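Local coordinates for pesticidial crystal protein CRY2AA (Bacillus thuringiensis serovar kurstaki, PDB 1I5P) that lyses midgut epithelial cells of mosquito and moth larvae by binding to them and upsetting their osmotic balance, at residues F249-L261 against F511-L523. Numbering follows the deposited sequence.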
loop_
_atom_site.group_PDB
_atom_site.type_symbol
_atom_site.label_atom_id
_atom_site.label_comp_id
_atom_site.label_asym_id
_atom_site.label_seq_id
_atom_site.Cartn_x
_atom_site.Cartn_y
_atom_site.Cartn_z
ATOM N N PHE A 249 -3.453 4.912 6.097
ATOM C CA PHE A 249 -2.403 4.526 5.165
ATOM C C PHE A 249 -2.301 5.532 4.015
ATOM O O PHE A 249 -1.209 5.832 3.541
ATOM C CB PHE A 249 -2.648 3.111 4.641
ATOM C CG PHE A 249 -1.869 2.061 5.385
ATOM C CD1 PHE A 249 -2.176 1.754 6.709
ATOM C CD2 PHE A 249 -0.787 1.422 4.784
ATOM C CE1 PHE A 249 -1.422 0.829 7.423
ATOM C CE2 PHE A 249 -0.021 0.491 5.488
ATOM C CZ PHE A 249 -0.339 0.194 6.814
ATOM N N LEU A 250 -3.435 6.072 3.583
ATOM C CA LEU A 250 -3.432 7.049 2.498
ATOM C C LEU A 250 -3.000 8.435 2.970
ATOM O O LEU A 250 -2.328 9.165 2.240
ATOM C CB LEU A 250 -4.822 7.143 1.868
ATOM C CG LEU A 250 -5.221 5.995 0.935
ATOM C CD1 LEU A 250 -6.671 6.161 0.510
ATOM C CD2 LEU A 250 -4.303 5.987 -0.279
ATOM N N ASN A 251 -3.384 8.779 4.198
ATOM C CA ASN A 251 -3.074 10.075 4.793
ATOM C C ASN A 251 -1.741 10.133 5.513
ATOM O O ASN A 251 -1.176 11.213 5.694
ATOM C CB ASN A 251 -4.157 10.461 5.807
ATOM C CG ASN A 251 -5.307 11.195 5.181
ATOM O OD1 ASN A 251 -5.226 12.398 4.935
ATOM N ND2 ASN A 251 -6.391 10.475 4.908
ATOM N N VAL A 252 -1.242 8.976 5.935
ATOM C CA VAL A 252 -0.008 8.946 6.697
ATOM C C VAL A 252 1.089 7.965 6.296
ATOM O O VAL A 252 2.224 8.366 6.060
ATOM C CB VAL A 252 -0.323 8.703 8.199
ATOM C CG1 VAL A 252 0.970 8.655 9.012
ATOM C CG2 VAL A 252 -1.255 9.798 8.721
ATOM N N PHE A 253 0.768 6.682 6.210
ATOM C CA PHE A 253 1.812 5.711 5.924
ATOM C C PHE A 253 2.381 5.589 4.528
ATOM O O PHE A 253 3.459 5.009 4.351
ATOM C CB PHE A 253 1.395 4.360 6.502
ATOM C CG PHE A 253 1.192 4.420 7.983
ATOM C CD1 PHE A 253 -0.086 4.497 8.522
ATOM C CD2 PHE A 253 2.289 4.558 8.834
ATOM C CE1 PHE A 253 -0.271 4.721 9.886
ATOM C CE2 PHE A 253 2.117 4.781 10.190
ATOM C CZ PHE A 253 0.836 4.866 10.719
ATOM N N GLU A 254 1.688 6.135 3.536
ATOM C CA GLU A 254 2.228 6.122 2.183
ATOM C C GLU A 254 3.464 7.005 2.274
ATOM O O GLU A 254 4.482 6.752 1.635
ATOM C CB GLU A 254 1.232 6.730 1.200
ATOM C CG GLU A 254 0.400 5.699 0.479
ATOM C CD GLU A 254 1.245 4.790 -0.397
ATOM O OE1 GLU A 254 1.060 3.557 -0.318
ATOM O OE2 GLU A 254 2.092 5.308 -1.164
ATOM N N TYR A 255 3.366 8.040 3.104
ATOM C CA TYR A 255 4.470 8.972 3.302
ATOM C C TYR A 255 5.566 8.348 4.146
ATOM O O TYR A 255 6.744 8.454 3.819
ATOM C CB TYR A 255 3.957 10.252 3.964
ATOM C CG TYR A 255 2.840 10.898 3.181
ATOM C CD1 TYR A 255 1.583 11.105 3.750
ATOM C CD2 TYR A 255 3.035 11.283 1.856
ATOM C CE1 TYR A 255 0.543 11.679 3.006
ATOM C CE2 TYR A 255 2.009 11.857 1.110
ATOM C CZ TYR A 255 0.772 12.053 1.684
ATOM O OH TYR A 255 -0.227 12.625 0.931
ATOM N N VAL A 256 5.190 7.697 5.238
ATOM C CA VAL A 256 6.192 7.071 6.082
ATOM C C VAL A 256 7.024 6.102 5.246
ATOM O O VAL A 256 8.240 6.021 5.412
ATOM C CB VAL A 256 5.547 6.305 7.247
ATOM C CG1 VAL A 256 6.630 5.648 8.086
ATOM C CG2 VAL A 256 4.724 7.262 8.106
ATOM N N SER A 257 6.362 5.386 4.339
ATOM C CA SER A 257 7.031 4.419 3.466
ATOM C C SER A 257 7.958 5.059 2.429
ATOM O O SER A 257 8.899 4.418 1.952
ATOM C CB SER A 257 6.001 3.566 2.737
ATOM O OG SER A 257 5.360 2.670 3.631
ATOM N N ILE A 258 7.694 6.310 2.062
ATOM C CA ILE A 258 8.559 6.951 1.088
ATOM C C ILE A 258 9.723 7.687 1.752
ATOM O O ILE A 258 10.787 7.827 1.149
ATOM C CB ILE A 258 7.776 7.927 0.171
ATOM C CG1 ILE A 258 8.590 8.210 -1.094
ATOM C CG2 ILE A 258 7.480 9.227 0.909
ATOM C CD1 ILE A 258 8.782 6.999 -1.994
ATOM N N TRP A 259 9.538 8.132 2.995
ATOM C CA TRP A 259 10.599 8.862 3.698
ATOM C C TRP A 259 11.907 8.080 3.805
ATOM O O TRP A 259 12.980 8.622 3.541
ATOM C CB TRP A 259 10.149 9.251 5.107
ATOM C CG TRP A 259 8.963 10.159 5.152
ATOM C CD1 TRP A 259 8.498 10.965 4.146
ATOM C CD2 TRP A 259 8.096 10.370 6.267
ATOM N NE1 TRP A 259 7.391 11.661 4.572
ATOM C CE2 TRP A 259 7.120 11.314 5.871
ATOM C CE3 TRP A 259 8.044 9.851 7.568
ATOM C CZ2 TRP A 259 6.107 11.749 6.725
ATOM C CZ3 TRP A 259 7.036 10.285 8.419
ATOM C CH2 TRP A 259 6.081 11.224 7.992
ATOM N N SER A 260 11.814 6.813 4.197
ATOM C CA SER A 260 13.001 5.988 4.343
ATOM C C SER A 260 13.590 5.603 2.989
ATOM O O SER A 260 14.557 4.843 2.923
ATOM C CB SER A 260 12.688 4.735 5.175
ATOM O OG SER A 260 11.671 3.954 4.579
ATOM N N LEU A 261 12.997 6.118 1.913
ATOM C CA LEU A 261 13.500 5.856 0.564
ATOM C C LEU A 261 14.026 7.152 -0.050
ATOM O O LEU A 261 14.568 7.146 -1.150
ATOM C CB LEU A 261 12.404 5.251 -0.331
ATOM C CG LEU A 261 11.977 3.825 0.044
ATOM C CD1 LEU A 261 10.882 3.356 -0.893
ATOM C CD2 LEU A 261 13.184 2.880 -0.006
ATOM N N PHE A 511 5.833 -16.360 7.449
ATOM C CA PHE A 511 4.639 -15.534 7.584
ATOM C C PHE A 511 4.772 -14.122 7.035
ATOM O O PHE A 511 5.859 -13.557 6.979
ATOM C CB PHE A 511 4.233 -15.436 9.061
ATOM C CG PHE A 511 4.063 -16.766 9.737
ATOM C CD1 PHE A 511 5.174 -17.507 10.128
ATOM C CD2 PHE A 511 2.794 -17.293 9.952
ATOM C CE1 PHE A 511 5.025 -18.755 10.727
ATOM C CE2 PHE A 511 2.631 -18.542 10.549
ATOM C CZ PHE A 511 3.753 -19.277 10.936
ATOM N N ILE A 512 3.640 -13.558 6.634
ATOM C CA ILE A 512 3.613 -12.191 6.147
ATOM C C ILE A 512 3.440 -11.365 7.413
ATOM O O ILE A 512 2.569 -11.656 8.225
ATOM C CB ILE A 512 2.432 -11.966 5.182
ATOM C CG1 ILE A 512 2.626 -12.842 3.940
ATOM C CG2 ILE A 512 2.337 -10.495 4.795
ATOM C CD1 ILE A 512 1.506 -12.748 2.926
ATOM N N SER A 513 4.291 -10.360 7.590
ATOM C CA SER A 513 4.251 -9.516 8.774
ATOM C C SER A 513 3.981 -8.049 8.434
ATOM O O SER A 513 4.746 -7.406 7.718
ATOM C CB SER A 513 5.576 -9.642 9.536
ATOM O OG SER A 513 5.597 -8.822 10.691
ATOM N N GLU A 514 2.881 -7.536 8.966
ATOM C CA GLU A 514 2.452 -6.158 8.754
ATOM C C GLU A 514 3.551 -5.109 8.975
ATOM O O GLU A 514 4.335 -5.206 9.923
ATOM C CB GLU A 514 1.256 -5.878 9.677
ATOM C CG GLU A 514 0.919 -4.414 9.868
ATOM C CD GLU A 514 -0.408 -4.206 10.580
ATOM O OE1 GLU A 514 -0.534 -4.627 11.751
ATOM O OE2 GLU A 514 -1.324 -3.617 9.969
ATOM N N LYS A 515 3.605 -4.122 8.078
ATOM C CA LYS A 515 4.566 -3.019 8.170
ATOM C C LYS A 515 3.857 -1.705 7.852
ATOM O O LYS A 515 2.892 -1.685 7.096
ATOM C CB LYS A 515 5.733 -3.230 7.199
ATOM C CG LYS A 515 6.624 -4.404 7.568
ATOM C CD LYS A 515 7.256 -4.184 8.934
ATOM C CE LYS A 515 7.949 -5.443 9.432
ATOM N NZ LYS A 515 6.977 -6.556 9.624
ATOM N N PHE A 516 4.336 -0.606 8.424
ATOM C CA PHE A 516 3.703 0.689 8.194
ATOM C C PHE A 516 4.511 1.631 7.311
ATOM O O PHE A 516 3.944 2.511 6.668
ATOM C CB PHE A 516 3.392 1.363 9.535
ATOM C CG PHE A 516 2.611 0.492 10.478
ATOM C CD1 PHE A 516 3.247 -0.164 11.526
ATOM C CD2 PHE A 516 1.247 0.293 10.292
ATOM C CE1 PHE A 516 2.538 -1.011 12.379
ATOM C CE2 PHE A 516 0.527 -0.555 11.141
ATOM C CZ PHE A 516 1.176 -1.207 12.185
ATOM N N GLY A 517 5.829 1.450 7.281
ATOM C CA GLY A 517 6.663 2.305 6.451
ATOM C C GLY A 517 7.613 1.498 5.588
ATOM O O GLY A 517 8.766 1.881 5.402
ATOM N N ASN A 518 7.123 0.384 5.048
ATOM C CA ASN A 518 7.944 -0.508 4.234
ATOM C C ASN A 518 7.387 -0.770 2.829
ATOM O O ASN A 518 7.787 -1.735 2.170
ATOM C CB ASN A 518 8.097 -1.840 4.977
ATOM C CG ASN A 518 9.052 -2.797 4.292
ATOM O OD1 ASN A 518 10.222 -2.480 4.081
ATOM N ND2 ASN A 518 8.555 -3.981 3.942
ATOM N N GLN A 519 6.482 0.088 2.365
ATOM C CA GLN A 519 5.863 -0.076 1.045
ATOM C C GLN A 519 5.246 -1.468 0.923
ATOM O O GLN A 519 5.324 -2.111 -0.120
ATOM C CB GLN A 519 6.889 0.131 -0.073
ATOM C CG GLN A 519 7.522 1.518 -0.115
ATOM C CD GLN A 519 6.556 2.617 -0.539
ATOM O OE1 GLN A 519 6.934 3.787 -0.617
ATOM N NE2 GLN A 519 5.309 2.246 -0.821
ATOM N N GLY A 520 4.625 -1.924 2.003
ATOM C CA GLY A 520 4.004 -3.235 1.999
ATOM C C GLY A 520 4.505 -4.060 3.160
ATOM O O GLY A 520 5.410 -3.637 3.872
ATOM N N ASP A 521 3.933 -5.242 3.358
ATOM C CA ASP A 521 4.358 -6.080 4.472
ATOM C C ASP A 521 5.657 -6.815 4.177
ATOM O O ASP A 521 6.129 -6.850 3.039
ATOM C CB ASP A 521 3.252 -7.078 4.844
ATOM C CG ASP A 521 1.973 -6.390 5.292
ATOM O OD1 ASP A 521 2.048 -5.215 5.729
ATOM O OD2 ASP A 521 0.892 -7.021 5.218
ATOM N N SER A 522 6.241 -7.393 5.221
ATOM C CA SER A 522 7.488 -8.127 5.079
ATOM C C SER A 522 7.253 -9.633 5.144
ATOM O O SER A 522 6.163 -10.096 5.501
ATOM C CB SER A 522 8.480 -7.713 6.173
ATOM O OG SER A 522 7.999 -8.058 7.464
ATOM N N LEU A 523 8.286 -10.388 4.779
ATOM C CA LEU A 523 8.225 -11.841 4.805
ATOM C C LEU A 523 9.104 -12.270 5.977
ATOM O O LEU A 523 10.316 -12.040 5.975
ATOM C CB LEU A 523 8.760 -12.412 3.485
ATOM C CG LEU A 523 8.150 -13.724 2.983
ATOM C CD1 LEU A 523 6.629 -13.598 2.891
ATOM C CD2 LEU A 523 8.746 -14.072 1.614
HETATM O O HOH W 1 9.764 2.045 2.647
HETATM O O HOH W 2 10.540 2.869 6.961
#
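The loop 514-521 meets the helical segment 249-261 first at K515, whose carbonyl O lies at the edge of the F249 ring, near its plane and 3.7 Å from CZ. The K515 side chain turns back into its own loop, where NZ bonds to E514 O and S522 OG, while its backbone N is held by D521 OD1. At F516 the ring lies beside that of F253, both pointing the same way and set obliquely, planes at 48°; F516 CB packs 3.5 Å from F253 CD2. The F249 side chain crosses F516 at about a right angle, CZ against CD2. Beyond this aromatic group, F516 also touches I224 of helix 202-232, and D582 receives the backbone N-H groups of F516 and G517. The two segments have their nearest CA pair at G517 and S257, 3.7 Å apart; V256 CG1, swung to the far side from the backbone N (chi1 179°), reaches the glycine CA. One water lies within hydrogen-bonding distance of both S257 O and G517 O; a second donates to G517 O and also bonds to S260 OG. The CB of N518 points away from the helix, and its ND2 bonds to G520 O and M620 O. Q519 N then donates to S257 OG, 3.1 Å and nearly straight at 164°, a direct hydrogen bond between the segments. Bent at its second torsion, the Q519 chain lays CD 3.5 Å from S257 CB, with L261 CD1 against CG. The arrangement is a beta-hairpin loop of the C-terminal jelly-roll sandwich docked on the last helix of the N-terminal helical bundle, a buried domain interface of the three-domain Cry toxin fold.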